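Long-range contacts in MIPZ (PDB 2XJ9), which acts as a P-loop ATPase that dimerises and binds the nucleoid, and forms a gradient that inhibits cell division and so positions the division plane: residues R5-G10 and L264-Y269; V9-G14 and V129-N134; G217-V222 and R254-A259. The protein carries 1 engineered substitution. All coordinates share one frame; numbering follows the deposited sequence.

Contact 1. Residues R5-G10 and L264-Y269; sequences RVIVVG and LGLSAY
Ile7 and Leu266 meet through their outermost methyls, with CD1 of Ile7 4.3 Å from CD2 of Leu266. This is the buried end of the contact. CG1 of Ile7 lies anti to the carbonyl carbon (chi1 -57°), and its side chain sets out toward the 264-269 segment. The leucine starts less directly, but the end of its side chain comes nearer. Leu264 turns toward the strand as well and stays farther off. Its side chain comes no closer than 6.0 Å to the 5-10 segment and packs instead on Leu128, Val130 and Leu25. The backbones are well apart, with 10.0 Å between the CA atoms of Ile7 and Leu264, so the gap is crossed by side chains of the strand, which meet Leu266 and the carbonyls of the turn. The strand 5-9 lies in the parallel sheet of this P-loop ATPase, between strands 106-110 and 128-134. The 264-269 segment follows helix 249-263, which ends in a Schellman motif. Gly265 is its C-prime residue and has positive phi. Leu266 N and Gly265 N reach back to carbonyls of the last helical turn. At the turn itself the contact is loose. Arg5 is partly exposed and Gly265 is exposed. The arginine chain bends at chi3 (45°), which sets NE off the line of the preceding carbons. Its guanidinium has the carbonyl oxygens of Leu264 and Gly265 at its edge, near its plane. NH1 of Arg5 is 4.1 Å from Gly265 O, and no hydrogen bond joins the two segments. Summed over both sides, the segments bury just 117 Å². Past Leu266 the chain makes a short 3-10 turn, closed by a bond of 2.7 Å from Tyr269 N to Leu266 O. The tyrosine ring then meets Phe106 edge-to-face and touches Leu29.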
loop_
_atom_site.group_PDB
_atom_site.type_symbol
_atom_site.label_atom_id
_atom_site.label_comp_id
_atom_site.label_asym_id
_atom_site.label_seq_id
_atom_site.Cartn_x
_atom_site.Cartn_y
_atom_site.Cartn_z
ATOM N N ARG A 5 5.338 -21.978 -16.325
ATOM C CA ARG A 5 4.156 -21.365 -15.718
ATOM C C ARG A 5 4.367 -19.924 -15.235
ATOM O O ARG A 5 5.451 -19.543 -14.774
ATOM C CB ARG A 5 3.561 -22.262 -14.628
ATOM C CG ARG A 5 2.635 -23.312 -15.241
ATOM C CD ARG A 5 1.820 -24.128 -14.243
ATOM N NE ARG A 5 1.226 -23.339 -13.204
ATOM C CZ ARG A 5 1.154 -23.550 -11.889
ATOM N NH1 ARG A 5 1.662 -24.600 -11.254
ATOM N NH2 ARG A 5 0.524 -22.626 -11.194
ATOM N N VAL A 6 3.317 -19.125 -15.370
ATOM C CA VAL A 6 3.389 -17.698 -15.093
ATOM C C VAL A 6 2.540 -17.319 -13.886
ATOM O O VAL A 6 1.327 -17.532 -13.899
ATOM C CB VAL A 6 2.873 -16.877 -16.280
ATOM C CG1 VAL A 6 2.724 -15.419 -15.870
ATOM C CG2 VAL A 6 3.795 -17.027 -17.469
ATOM N N ILE A 7 3.174 -16.752 -12.857
ATOM C CA ILE A 7 2.450 -16.305 -11.657
ATOM C C ILE A 7 2.386 -14.786 -11.535
ATOM O O ILE A 7 3.408 -14.104 -11.473
ATOM C CB ILE A 7 3.077 -16.844 -10.360
ATOM C CG1 ILE A 7 3.129 -18.381 -10.404
ATOM C CG2 ILE A 7 2.309 -16.311 -9.158
ATOM C CD1 ILE A 7 4.094 -19.005 -9.432
ATOM N N VAL A 8 1.177 -14.257 -11.496
ATOM C CA VAL A 8 1.015 -12.828 -11.343
ATOM C C VAL A 8 0.506 -12.481 -9.962
ATOM O O VAL A 8 -0.568 -12.909 -9.584
ATOM C CB VAL A 8 0.081 -12.265 -12.405
ATOM C CG1 VAL A 8 -0.510 -10.958 -11.942
ATOM C CG2 VAL A 8 0.850 -12.086 -13.695
ATOM N N VAL A 9 1.299 -11.724 -9.207
ATOM C CA VAL A 9 0.903 -11.267 -7.879
ATOM C C VAL A 9 0.139 -9.953 -7.986
ATOM O O VAL A 9 0.676 -8.957 -8.429
ATOM C CB VAL A 9 2.116 -11.023 -6.969
ATOM C CG1 VAL A 9 1.633 -10.632 -5.617
ATOM C CG2 VAL A 9 3.006 -12.253 -6.889
ATOM N N GLY A 10 -1.112 -9.935 -7.565
ATOM C CA GLY A 10 -1.924 -8.778 -7.855
ATOM C C GLY A 10 -2.918 -8.329 -6.811
ATOM O O GLY A 10 -3.538 -9.127 -6.127
ATOM N N LEU A 264 -0.956 -23.260 -3.411
ATOM C CA LEU A 264 -0.831 -22.730 -4.753
ATOM C C LEU A 264 -0.419 -23.838 -5.702
ATOM O O LEU A 264 -0.120 -23.585 -6.870
ATOM C CB LEU A 264 0.205 -21.614 -4.805
ATOM C CG LEU A 264 0.052 -20.419 -3.869
ATOM C CD1 LEU A 264 1.184 -19.458 -4.161
ATOM C CD2 LEU A 264 -1.304 -19.740 -4.025
ATOM N N GLY A 265 -0.392 -25.062 -5.185
ATOM C CA GLY A 265 -0.038 -26.224 -5.976
ATOM C C GLY A 265 1.402 -26.174 -6.432
ATOM O O GLY A 265 1.719 -26.469 -7.576
ATOM N N LEU A 266 2.282 -25.776 -5.532
ATOM C CA LEU A 266 3.700 -25.798 -5.826
ATOM C C LEU A 266 4.381 -26.733 -4.842
ATOM O O LEU A 266 5.583 -26.638 -4.605
ATOM C CB LEU A 266 4.285 -24.393 -5.733
ATOM C CG LEU A 266 3.887 -23.439 -6.861
ATOM C CD1 LEU A 266 2.554 -23.839 -7.444
ATOM C CD2 LEU A 266 3.846 -21.998 -6.383
ATOM N N SER A 267 3.592 -27.637 -4.266
ATOM C CA SER A 267 4.104 -28.610 -3.315
ATOM C C SER A 267 5.393 -29.226 -3.850
ATOM O O SER A 267 6.319 -29.507 -3.088
ATOM C CB SER A 267 3.050 -29.686 -3.060
ATOM O OG SER A 267 1.805 -29.083 -2.766
ATOM N N ALA A 268 5.447 -29.415 -5.167
ATOM C CA ALA A 268 6.638 -29.940 -5.836
ATOM C C ALA A 268 7.958 -29.245 -5.457
ATOM O O ALA A 268 9.028 -29.776 -5.756
ATOM C CB ALA A 268 6.450 -29.907 -7.352
ATOM N N TYR A 269 7.890 -28.077 -4.807
ATOM C CA TYR A 269 9.093 -27.252 -4.556
ATOM C C TYR A 269 9.345 -26.817 -3.106
ATOM O O TYR A 269 10.262 -26.036 -2.848
ATOM C CB TYR A 269 9.103 -26.028 -5.470
ATOM C CG TYR A 269 8.867 -26.400 -6.906
ATOM C CD1 TYR A 269 9.925 -26.521 -7.795
ATOM C CD2 TYR A 269 7.582 -26.673 -7.373
ATOM C CE1 TYR A 269 9.707 -26.886 -9.126
ATOM C CE2 TYR A 269 7.352 -27.036 -8.692
ATOM C CZ TYR A 269 8.417 -27.140 -9.566
ATOM O OH TYR A 269 8.193 -27.503 -10.880
#

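Contact 2. Residues V9-G14 and V129-N134. With AGS (phosphothiophosphoric acid-adenylate ester), chain F; AGS (phosphothiophosphoric acid-adenylate ester), chain D.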
loop_
_atom_site.group_PDB
_atom_site.type_symbol
_atom_site.label_atom_id
_atom_site.label_comp_id
_atom_site.label_asym_id
_atom_site.label_seq_id
_atom_site.Cartn_x
_atom_site.Cartn_y
_atom_site.Cartn_z
ATOM N N VAL A 9 1.299 -11.724 -9.207
ATOM C CA VAL A 9 0.903 -11.267 -7.879
ATOM C C VAL A 9 0.139 -9.953 -7.986
ATOM O O VAL A 9 0.676 -8.957 -8.429
ATOM C CB VAL A 9 2.116 -11.023 -6.969
ATOM C CG1 VAL A 9 1.633 -10.632 -5.617
ATOM C CG2 VAL A 9 3.006 -12.253 -6.889
ATOM N N GLY A 10 -1.112 -9.935 -7.565
ATOM C CA GLY A 10 -1.924 -8.778 -7.855
ATOM C C GLY A 10 -2.918 -8.329 -6.811
ATOM O O GLY A 10 -3.538 -9.127 -6.127
ATOM N N ASN A 11 -3.045 -7.016 -6.704
ATOM C CA ASN A 11 -4.095 -6.368 -5.946
ATOM C C ASN A 11 -3.953 -4.886 -6.236
ATOM O O ASN A 11 -2.880 -4.335 -6.036
ATOM C CB ASN A 11 -3.907 -6.603 -4.459
ATOM C CG ASN A 11 -5.166 -6.320 -3.658
ATOM O OD1 ASN A 11 -6.059 -5.609 -4.100
ATOM N ND2 ASN A 11 -5.239 -6.884 -2.468
ATOM N N GLU A 12 -5.006 -4.246 -6.736
ATOM C CA GLU A 12 -4.965 -2.812 -6.970
ATOM C C GLU A 12 -4.710 -1.997 -5.671
ATOM O O GLU A 12 -4.098 -0.932 -5.711
ATOM C CB GLU A 12 -6.261 -2.356 -7.632
ATOM C CG GLU A 12 -6.395 -0.851 -7.725
ATOM C CD GLU A 12 -6.851 -0.386 -9.090
ATOM O OE1 GLU A 12 -7.347 -1.234 -9.868
ATOM O OE2 GLU A 12 -6.710 0.831 -9.365
ATOM N N LYS A 13 -5.186 -2.505 -4.532
ATOM C CA LYS A 13 -4.952 -1.901 -3.221
ATOM C C LYS A 13 -3.468 -1.764 -2.892
ATOM O O LYS A 13 -2.697 -2.684 -3.143
ATOM C CB LYS A 13 -5.625 -2.749 -2.142
ATOM C CG LYS A 13 -6.424 -1.951 -1.143
ATOM C CD LYS A 13 -5.575 -0.904 -0.518
ATOM C CE LYS A 13 -6.368 -0.092 0.474
ATOM N NZ LYS A 13 -5.560 1.095 0.867
ATOM N N GLY A 14 -3.064 -0.624 -2.331
ATOM C CA GLY A 14 -1.671 -0.430 -1.984
ATOM C C GLY A 14 -1.405 -1.207 -0.716
ATOM O O GLY A 14 -2.301 -1.406 0.088
ATOM N N VAL A 129 -3.128 -16.236 -10.281
ATOM C CA VAL A 129 -3.117 -14.887 -9.748
ATOM C C VAL A 129 -3.168 -14.960 -8.229
ATOM O O VAL A 129 -4.215 -15.258 -7.660
ATOM C CB VAL A 129 -4.344 -14.083 -10.213
ATOM C CG1 VAL A 129 -4.342 -12.736 -9.553
ATOM C CG2 VAL A 129 -4.357 -13.938 -11.720
ATOM N N VAL A 130 -2.039 -14.714 -7.578
ATOM C CA VAL A 130 -1.993 -14.653 -6.116
ATOM C C VAL A 130 -2.345 -13.245 -5.658
ATOM O O VAL A 130 -1.664 -12.295 -6.023
ATOM C CB VAL A 130 -0.610 -15.012 -5.607
ATOM C CG1 VAL A 130 -0.617 -15.111 -4.122
ATOM C CG2 VAL A 130 -0.181 -16.323 -6.204
ATOM N N THR A 131 -3.420 -13.104 -4.889
ATOM C CA THR A 131 -3.895 -11.783 -4.463
ATOM C C THR A 131 -3.944 -11.645 -2.944
ATOM O O THR A 131 -4.962 -11.939 -2.323
ATOM C CB THR A 131 -5.293 -11.491 -4.985
ATOM O OG1 THR A 131 -5.211 -11.116 -6.355
ATOM C CG2 THR A 131 -5.891 -10.352 -4.227
ATOM N N PRO A 132 -2.845 -11.188 -2.338
ATOM C CA PRO A 132 -2.773 -11.040 -0.893
ATOM C C PRO A 132 -3.548 -9.823 -0.502
ATOM O O PRO A 132 -3.532 -8.874 -1.256
ATOM C CB PRO A 132 -1.301 -10.760 -0.663
ATOM C CG PRO A 132 -0.912 -9.996 -1.858
ATOM C CD PRO A 132 -1.683 -10.586 -3.003
ATOM N N MET A 133 -4.214 -9.838 0.640
ATOM C CA MET A 133 -4.881 -8.640 1.107
ATOM C C MET A 133 -4.784 -8.490 2.630
ATOM O O MET A 133 -4.525 -9.463 3.347
ATOM C CB MET A 133 -6.345 -8.657 0.695
ATOM C CG MET A 133 -7.230 -9.492 1.593
ATOM S SD MET A 133 -8.963 -9.438 1.083
ATOM C CE MET A 133 -9.439 -7.767 1.518
ATOM N N ASN A 134 -4.986 -7.263 3.117
ATOM C CA ASN A 134 -5.063 -7.026 4.546
ATOM C C ASN A 134 -6.415 -7.471 5.063
ATOM O O ASN A 134 -7.431 -7.400 4.370
ATOM C CB ASN A 134 -4.877 -5.549 4.893
ATOM C CG ASN A 134 -3.446 -5.062 4.707
ATOM O OD1 ASN A 134 -2.561 -5.396 5.485
ATOM N ND2 ASN A 134 -3.230 -4.224 3.695
HETATM P PG AGS F . -3.116 3.276 -0.746
HETATM S S1G AGS F . -3.900 4.564 -0.745
HETATM O O2G AGS F . -1.707 3.306 -1.343
HETATM O O3G AGS F . -3.923 2.091 -1.212
HETATM P PB AGS F . -3.040 3.967 2.091
HETATM O O1B AGS F . -1.688 4.601 2.240
HETATM O O2B AGS F . -4.306 4.728 1.845
HETATM O O3B AGS F . -2.889 2.943 0.832
HETATM P PA AGS F . -4.533 2.754 4.143
HETATM O O1A AGS F . -4.716 4.033 4.904
HETATM O O2A AGS F . -5.695 2.195 3.372
HETATM O O3A AGS F . -3.175 2.940 3.304
HETATM O "O5'" AGS F . -4.060 1.609 5.158
HETATM C "C5'" AGS F . -3.551 0.361 4.713
HETATM C "C4'" AGS F . -4.280 -0.756 5.476
HETATM O "O4'" AGS F . -3.915 -0.696 6.839
HETATM C "C3'" AGS F . -5.799 -0.667 5.476
HETATM O "O3'" AGS F . -6.392 -1.975 5.399
HETATM C "C2'" AGS F . -6.181 -0.064 6.803
HETATM O "O2'" AGS F . -7.337 -0.794 7.136
HETATM C "C1'" AGS F . -5.049 -0.478 7.697
HETATM N N9 AGS F . -4.454 0.415 8.740
HETATM C C8 AGS F . -3.690 1.486 8.475
HETATM N N7 AGS F . -3.222 2.018 9.619
HETATM C C5 AGS F . -3.658 1.274 10.655
HETATM C C6 AGS F . -3.500 1.314 12.136
HETATM N N6 AGS F . -2.757 2.277 12.744
HETATM N N1 AGS F . -4.123 0.344 12.843
HETATM C C2 AGS F . -4.859 -0.623 12.230
HETATM N N3 AGS F . -5.040 -0.720 10.900
HETATM C C4 AGS F . -4.464 0.196 10.072
HETATM P PG AGS D . 2.514 -1.428 -3.139
HETATM S S1G AGS D . 1.152 -0.916 -3.606
HETATM O O2G AGS D . 3.437 -0.380 -2.556
HETATM O O3G AGS D . 3.269 -2.307 -4.112
HETATM P PB AGS D . 2.624 -3.988 -1.842
HETATM O O1B AGS D . 1.342 -4.741 -2.122
HETATM O O2B AGS D . 3.908 -4.170 -2.612
HETATM O O3B AGS D . 2.207 -2.426 -1.899
HETATM P PA AGS D . 4.282 -4.665 0.371
HETATM O O1A AGS D . 4.646 -6.069 -0.065
HETATM O O2A AGS D . 5.276 -3.574 0.215
HETATM O O3A AGS D . 2.908 -4.218 -0.288
HETATM O "O5'" AGS D . 3.789 -4.702 1.893
HETATM C "C5'" AGS D . 3.360 -3.505 2.518
HETATM C "C4'" AGS D . 4.182 -3.246 3.791
HETATM O "O4'" AGS D . 3.904 -4.328 4.641
HETATM C "C3'" AGS D . 5.691 -3.281 3.621
HETATM O "O3'" AGS D . 6.274 -2.408 4.573
HETATM C "C2'" AGS D . 6.147 -4.676 3.988
HETATM O "O2'" AGS D . 7.477 -4.597 4.522
HETATM C "C1'" AGS D . 5.081 -5.051 4.996
HETATM N N9 AGS D . 4.543 -6.430 5.054
HETATM C C8 AGS D . 3.772 -7.029 4.116
HETATM N N7 AGS D . 3.396 -8.279 4.511
HETATM C C5 AGS D . 3.922 -8.460 5.736
HETATM C C6 AGS D . 3.912 -9.534 6.717
HETATM N N6 AGS D . 3.253 -10.678 6.447
HETATM N N1 AGS D . 4.574 -9.320 7.873
HETATM C C2 AGS D . 5.241 -8.188 8.150
HETATM N N3 AGS D . 5.298 -7.164 7.302
HETATM C C4 AGS D . 4.663 -7.245 6.105
#
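Gly10 and Val130 are joined by a backbone bond where strand 5-9 runs into the P-loop. The loop is a deviant Walker A motif, whose signature lysine is Lys13. Backbone bonding continues the parallel pairing of the two strands. Val9 bridges with Val130, and Gly10 N donates to Val130 O over 2.9 Å at 163°. The CA of Val9 also makes a CA-H...O contact with that oxygen.

Two side-chain bonds hold the next residues. Thr131 OG1 donates to Gly10 O at 2.6 Å, tilted 33° from the carbonyl plane. The same hydroxyl has further hydrogen-bond partners in Trp181 NE1 and Tyr159 OH, so this buried oxygen is well satisfied. Asn11 carries CG anti to its backbone N (chi1 -163°) and crosses Thr131 at about a right angle. Its ND2 gives Pro132 O a bond of 2.9 Å, with the oxygen close to the amide plane. The other end of the amide, OD1, accepts from Lys13 N in an Asx turn, with the donor above the carbonyl plane. The amide is thus tied at both ends.

Apolar contact is slight, with Val9 CG1 4.2 Å from Pro132 CD.

The loop lies between two nucleotides. Gly14 CA is 3.3 Å from S1G of AGS (chain D). Lys13 reaches the other, AGS (chain F), which Lys18 of the second subunit also holds. Gly14 N donates to O3G of AGS (chain F). Lys13 NZ bonds to its O3G at 2.8 Å, to its O2A at 2.7 Å and weakly to its O3B.

Contact 3. Residues G217-V222 and R254-A259; sequences GLRDRV and RQELRA. With AGS (phosphothiophosphoric acid-adenylate ester), chain D.
Leu218 crosses Glu256 at a slant, CD2 of Leu218 3.9 Å from CB of Glu256. The leucine has CG anti to the carbonyl carbon (chi1 -55°). The side chain does not set out toward the helix, but its end comes nearer, and CD2 also lies 4.1 Å from Leu257 CD1. Glu256 points at the loop. It is extended beyond CG (chi2 173°), which carries its carboxylate out from helix 249-263. There Arg221 comes tip to tip with it, the guanidinium plane 52° from that of the carboxylate. The salt bridge runs from Arg221 NH1 to Glu256 OE2, although the position of NH1 is less sure. Arg219 crosses the glutamate at about a right angle, and its CG passes 3.3 Å from OE2. Its CB lies over one face of the Arg221 guanidinium, toward the rim. The other carboxylate oxygen, OE1, bonds to Tyr224 OH. The backbone of the same loop binds adenine of AGS (chain D). N6 of the base donates to Arg219 O at 3.2 Å. The base nitrogen N1 accepts from Arg221 N at 3.0 Å. This pair recognises the Watson-Crick edge of adenine, and the loop forms one wall of the nucleotide base pocket.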
loop_
_atom_site.group_PDB
_atom_site.type_symbol
_atom_site.label_atom_id
_atom_site.label_comp_id
_atom_site.label_asym_id
_atom_site.label_seq_id
_atom_site.Cartn_x
_atom_site.Cartn_y
_atom_site.Cartn_z
ATOM N N GLY A 217 -3.383 -17.516 5.366
ATOM C CA GLY A 217 -2.769 -16.224 5.628
ATOM C C GLY A 217 -1.307 -16.265 6.052
ATOM O O GLY A 217 -0.818 -17.284 6.540
ATOM N N LEU A 218 -0.598 -15.159 5.835
ATOM C CA LEU A 218 0.636 -14.898 6.572
ATOM C C LEU A 218 0.329 -13.977 7.751
ATOM O O LEU A 218 -0.673 -13.265 7.754
ATOM C CB LEU A 218 1.678 -14.243 5.686
ATOM C CG LEU A 218 2.032 -14.975 4.391
ATOM C CD1 LEU A 218 3.299 -14.357 3.773
ATOM C CD2 LEU A 218 2.225 -16.450 4.661
ATOM N N ARG A 219 1.175 -13.993 8.763
ATOM C CA ARG A 219 0.925 -13.137 9.903
ATOM C C ARG A 219 1.956 -12.047 9.892
ATOM O O ARG A 219 3.015 -12.200 9.300
ATOM C CB ARG A 219 0.992 -13.931 11.195
ATOM C CG ARG A 219 -0.089 -14.980 11.276
ATOM C CD ARG A 219 -0.316 -15.419 12.705
ATOM N NE ARG A 219 -0.128 -14.312 13.641
ATOM C CZ ARG A 219 -0.537 -14.321 14.909
ATOM N NH1 ARG A 219 -0.320 -13.264 15.686
ATOM N NH2 ARG A 219 -1.173 -15.380 15.399
ATOM N N ASP A 220 1.631 -10.936 10.529
ATOM C CA ASP A 220 2.556 -9.826 10.673
ATOM C C ASP A 220 3.820 -10.339 11.371
ATOM O O ASP A 220 3.754 -10.878 12.460
ATOM C CB ASP A 220 1.860 -8.715 11.471
ATOM C CG ASP A 220 2.533 -7.368 11.336
ATOM O OD1 ASP A 220 3.456 -7.229 10.509
ATOM O OD2 ASP A 220 2.126 -6.434 12.059
ATOM N N ARG A 221 4.972 -10.199 10.734
ATOM C CA ARG A 221 6.188 -10.766 11.280
ATOM C C ARG A 221 7.409 -10.021 10.817
ATOM O O ARG A 221 7.706 -9.984 9.628
ATOM C CB ARG A 221 6.329 -12.200 10.827
ATOM C CG ARG A 221 5.388 -13.138 11.508
ATOM C CD ARG A 221 6.066 -14.475 11.710
ATOM N NE ARG A 221 5.315 -15.315 12.628
ATOM C CZ ARG A 221 4.350 -16.136 12.238
ATOM N NH1 ARG A 221 4.038 -16.212 10.952
ATOM N NH2 ARG A 221 3.703 -16.877 13.128
ATOM N N VAL A 222 8.145 -9.468 11.761
ATOM C CA VAL A 222 9.378 -8.757 11.468
ATOM C C VAL A 222 10.274 -9.436 10.434
ATOM O O VAL A 222 10.914 -8.768 9.631
ATOM C CB VAL A 222 10.215 -8.591 12.757
ATOM C CG1 VAL A 222 11.104 -7.357 12.660
ATOM C CG2 VAL A 222 9.296 -8.514 13.973
ATOM N N ARG A 254 8.480 -20.327 8.331
ATOM C CA ARG A 254 8.762 -21.223 7.231
ATOM C C ARG A 254 7.603 -22.204 7.117
ATOM O O ARG A 254 7.320 -22.738 6.034
ATOM C CB ARG A 254 10.087 -21.932 7.444
ATOM C CG ARG A 254 10.017 -23.127 8.364
ATOM C CD ARG A 254 11.402 -23.493 8.864
ATOM N NE ARG A 254 12.373 -23.240 7.841
ATOM C CZ ARG A 254 13.418 -22.419 7.795
ATOM N NH1 ARG A 254 14.074 -22.438 6.650
ATOM N NH2 ARG A 254 13.840 -21.634 8.785
ATOM N N GLN A 255 6.922 -22.416 8.239
ATOM C CA GLN A 255 5.670 -23.168 8.252
ATOM C C GLN A 255 4.608 -22.570 7.329
ATOM O O GLN A 255 4.201 -23.220 6.374
ATOM C CB GLN A 255 5.120 -23.286 9.674
ATOM C CG GLN A 255 5.511 -24.572 10.370
ATOM C CD GLN A 255 5.128 -25.797 9.552
ATOM O OE1 GLN A 255 5.437 -26.931 9.928
ATOM N NE2 GLN A 255 4.451 -25.572 8.421
ATOM N N GLU A 256 4.169 -21.345 7.620
ATOM C CA GLU A 256 3.164 -20.642 6.821
ATOM C C GLU A 256 3.518 -20.573 5.356
ATOM O O GLU A 256 2.653 -20.707 4.496
ATOM C CB GLU A 256 3.042 -19.211 7.286
ATOM C CG GLU A 256 2.464 -19.041 8.634
ATOM C CD GLU A 256 2.545 -17.623 9.072
ATOM O OE1 GLU A 256 3.282 -16.862 8.409
ATOM O OE2 GLU A 256 1.886 -17.262 10.069
ATOM N N LEU A 257 4.787 -20.306 5.075
ATOM C CA LEU A 257 5.237 -20.222 3.712
ATOM C C LEU A 257 4.971 -21.554 3.054
ATOM O O LEU A 257 4.442 -21.618 1.938
ATOM C CB LEU A 257 6.720 -19.923 3.658
ATOM C CG LEU A 257 7.117 -18.532 3.189
ATOM C CD1 LEU A 257 6.019 -17.508 3.476
ATOM C CD2 LEU A 257 8.417 -18.154 3.867
ATOM N N ARG A 258 5.340 -22.623 3.747
ATOM C CA ARG A 258 5.128 -23.961 3.213
ATOM C C ARG A 258 3.640 -24.216 2.964
ATOM O O ARG A 258 3.242 -24.580 1.864
ATOM C CB ARG A 258 5.723 -25.015 4.141
ATOM C CG ARG A 258 5.845 -26.382 3.516
ATOM C CD ARG A 258 6.562 -27.339 4.449
ATOM N NE ARG A 258 7.941 -26.916 4.688
ATOM C CZ ARG A 258 8.471 -26.687 5.892
ATOM N NH1 ARG A 258 9.746 -26.301 5.989
ATOM N NH2 ARG A 258 7.736 -26.850 6.996
ATOM N N ALA A 259 2.810 -23.995 3.970
ATOM C CA ALA A 259 1.379 -24.152 3.780
ATOM C C ALA A 259 0.943 -23.389 2.553
ATOM O O ALA A 259 0.249 -23.923 1.698
ATOM C CB ALA A 259 0.630 -23.656 4.961
HETATM P PG AGS D . 2.514 -1.428 -3.139
HETATM S S1G AGS D . 1.152 -0.916 -3.606
HETATM O O2G AGS D . 3.437 -0.380 -2.556
HETATM O O3G AGS D . 3.269 -2.307 -4.112
HETATM P PB AGS D . 2.624 -3.988 -1.842
HETATM O O1B AGS D . 1.342 -4.741 -2.122
HETATM O O2B AGS D . 3.908 -4.170 -2.612
HETATM O O3B AGS D . 2.207 -2.426 -1.899
HETATM P PA AGS D . 4.282 -4.665 0.371
HETATM O O1A AGS D . 4.646 -6.069 -0.065
HETATM O O2A AGS D . 5.276 -3.574 0.215
HETATM O O3A AGS D . 2.908 -4.218 -0.288
HETATM O "O5'" AGS D . 3.789 -4.702 1.893
HETATM C "C5'" AGS D . 3.360 -3.505 2.518
HETATM C "C4'" AGS D . 4.182 -3.246 3.791
HETATM O "O4'" AGS D . 3.904 -4.328 4.641
HETATM C "C3'" AGS D . 5.691 -3.281 3.621
HETATM O "O3'" AGS D . 6.274 -2.408 4.573
HETATM C "C2'" AGS D . 6.147 -4.676 3.988
HETATM O "O2'" AGS D . 7.477 -4.597 4.522
HETATM C "C1'" AGS D . 5.081 -5.051 4.996
HETATM N N9 AGS D . 4.543 -6.430 5.054
HETATM C C8 AGS D . 3.772 -7.029 4.116
HETATM N N7 AGS D . 3.396 -8.279 4.511
HETATM C C5 AGS D . 3.922 -8.460 5.736
HETATM C C6 AGS D . 3.912 -9.534 6.717
HETATM N N6 AGS D . 3.253 -10.678 6.447
HETATM N N1 AGS D . 4.574 -9.320 7.873
HETATM C C2 AGS D . 5.241 -8.188 8.150
HETATM N N3 AGS D . 5.298 -7.164 7.302
HETATM C C4 AGS D . 4.663 -7.245 6.105
#

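Contacts 1 and 2 touch and share Val9 and Gly10, their centres about 14 Å apart. Contact 1 starts on strand 5-9 and contact 2 where that strand ends, beside strand 128-134 in the parallel sheet. The centre of contact 3 is about 16 Å from each of theirs, and it touches neither. Along the chain contact 2 closes before contact 3 opens, and contact 3 lies wholly between the two segments of contact 1. Contact 3 uses helix 249-263, and contact 1 the turn just after it. Contact 3 holds the base of AGS (chain D), while Lys13 and Gly14 of contact 2 bond the phosphates of AGS (chain F), so each subunit serves both nucleotides.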